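Local coordinates for protein adenylate cyclase (Hippeastrum hybrid cultivar, PDB 6YP4) that shows dominant triphosphatase activity, probably metal-dependent as in other CYTH enzymes, although it was named a putative adenylyl cyclase, at residues A[167-170]-A[171-174]. Numbering follows the deposited sequence.
With EDO (1,2-ethanediol), chain I.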
loop_
_atom_site.group_PDB
_atom_site.type_symbol
_atom_site.label_atom_id
_atom_site.label_comp_id
_atom_site.label_asym_id
_atom_site.label_seq_id
_atom_site.Cartn_x
_atom_site.Cartn_y
_atom_site.Cartn_z
ATOM N N THR A 167 -4.010 -8.826 -7.355
ATOM C CA THR A 167 -5.235 -8.557 -8.090
ATOM C C THR A 167 -6.301 -9.561 -7.677
ATOM O O THR A 167 -6.000 -10.641 -7.160
ATOM C CB THR A 167 -4.985 -8.620 -9.596
ATOM O OG1 THR A 167 -6.207 -8.395 -10.310
ATOM C CG2 THR A 167 -4.411 -9.993 -9.974
ATOM N N THR A 168 -7.557 -9.176 -7.897
ATOM C CA THR A 168 -8.672 -10.096 -7.756
ATOM C C THR A 168 -9.053 -10.732 -9.083
ATOM O O THR A 168 -9.919 -11.612 -9.102
ATOM C CB THR A 168 -9.899 -9.384 -7.164
ATOM O OG1 THR A 168 -10.407 -8.432 -8.106
ATOM C CG2 THR A 168 -9.534 -8.677 -5.889
ATOM N N GLU A 169 -8.417 -10.314 -10.188
ATOM C CA GLU A 169 -8.684 -10.850 -11.518
ATOM C C GLU A 169 -7.390 -11.397 -12.136
ATOM O O GLU A 169 -6.883 -10.842 -13.111
ATOM C CB GLU A 169 -9.282 -9.796 -12.448
ATOM C CG GLU A 169 -10.404 -8.949 -11.862
ATOM C CD GLU A 169 -10.985 -7.985 -12.891
ATOM O OE1 GLU A 169 -11.423 -8.448 -13.968
ATOM O OE2 GLU A 169 -10.961 -6.768 -12.644
ATOM N N PRO A 170 -6.871 -12.514 -11.607
ATOM C CA PRO A 170 -5.537 -12.966 -12.057
ATOM C C PRO A 170 -5.430 -13.245 -13.546
ATOM O O PRO A 170 -4.431 -12.858 -14.165
ATOM C CB PRO A 170 -5.301 -14.239 -11.226
ATOM C CG PRO A 170 -6.664 -14.641 -10.722
ATOM C CD PRO A 170 -7.423 -13.375 -10.553
ATOM N N GLU A 171 -6.414 -13.900 -14.154
ATOM C CA GLU A 171 -6.250 -14.261 -15.558
ATOM C C GLU A 171 -6.256 -13.033 -16.462
ATOM O O GLU A 171 -5.472 -12.957 -17.411
ATOM C CB GLU A 171 -7.326 -15.262 -15.986
ATOM C CG GLU A 171 -7.167 -16.590 -15.277
ATOM C CD GLU A 171 -5.847 -17.268 -15.612
ATOM O OE1 GLU A 171 -5.358 -18.051 -14.771
ATOM O OE2 GLU A 171 -5.306 -17.032 -16.717
ATOM N N ARG A 172 -7.115 -12.054 -16.190
ATOM C CA ARG A 172 -7.172 -10.913 -17.094
ATOM C C ARG A 172 -6.009 -9.945 -16.867
ATOM O O ARG A 172 -5.478 -9.371 -17.824
ATOM C CB ARG A 172 -8.516 -10.201 -16.936
ATOM C CG ARG A 172 -8.642 -8.943 -17.739
ATOM C CD ARG A 172 -9.910 -8.203 -17.392
ATOM N NE ARG A 172 -9.673 -6.784 -17.460
ATOM C CZ ARG A 172 -9.672 -6.018 -16.383
ATOM N NH1 ARG A 172 -9.927 -6.552 -15.200
ATOM N NH2 ARG A 172 -9.425 -4.722 -16.461
ATOM N N VAL A 173 -5.594 -9.739 -15.618
ATOM C CA VAL A 173 -4.496 -8.808 -15.373
ATOM C C VAL A 173 -3.191 -9.393 -15.890
ATOM O O VAL A 173 -2.347 -8.678 -16.450
ATOM C CB VAL A 173 -4.419 -8.441 -13.879
ATOM C CG1 VAL A 173 -3.148 -7.644 -13.582
ATOM C CG2 VAL A 173 -5.679 -7.642 -13.455
ATOM N N LYS A 174 -3.008 -10.702 -15.728
ATOM C CA LYS A 174 -1.799 -11.328 -16.239
ATOM C C LYS A 174 -1.709 -11.171 -17.753
ATOM O O LYS A 174 -0.618 -10.956 -18.296
ATOM C CB LYS A 174 -1.752 -12.794 -15.816
ATOM C CG LYS A 174 -0.680 -13.598 -16.522
ATOM C CD LYS A 174 -0.657 -15.017 -16.011
ATOM C CE LYS A 174 -1.355 -15.960 -16.968
ATOM N NZ LYS A 174 -1.234 -17.365 -16.485
HETATM C C1 EDO I . -9.845 -14.808 -13.711
HETATM O O1 EDO I . -9.311 -15.348 -12.496
HETATM C C2 EDO I . -9.718 -13.292 -13.664
HETATM O O2 EDO I . -9.733 -12.702 -14.969
#
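V173 N donates to E169 O at 3.0 Å with an N-H...O angle of 169°, and K174 N to P170 O at 3.0 Å, two successive i to i+4 bonds that open helix 170-183 with E169 at the N-cap and P170 in the first turn. The E169 and R172 side chains run side by side from this turn. E169 is extended beyond CG, and its carboxylate meets the edge of the guanidinium: NH1 of R172 lies 2.7 Å from E169 OE1, a salt bridge, and 2.8 Å from E169 OE2, so one nitrogen faces both oxygens, with the two planes 36° apart. Each group has a second partner: R172 NH2 pairs with E144, while E169 OE2 is hydrogen-bonded to T168 OG1 of the second subunit. Shortening E169 to an alanine would remove the carboxylate, and R172 NH1 would probably be left without its mate, as would T168 OG1 of the second subunit. Before the helix, T167 OG1 stands anti to its own N (chi1 178°) and accepts from E169 N at 2.9 Å, which defines an ST turn. The same hydroxyl oxygen meets V173 CG2 tip to tip at 3.3 Å, setting the turn against the buried valine. Beside the first turn, an ethanediol, probably from the crystallisation liquor, accepts a hydrogen bond at O2 from R172 N at 3.0 Å. The backbone bonds thus start helix 170-183 just after the short loop that follows strand 158-166, and E169 serves both R172 within the chain and T168 of the second subunit, placing the helix start at the dimer interface.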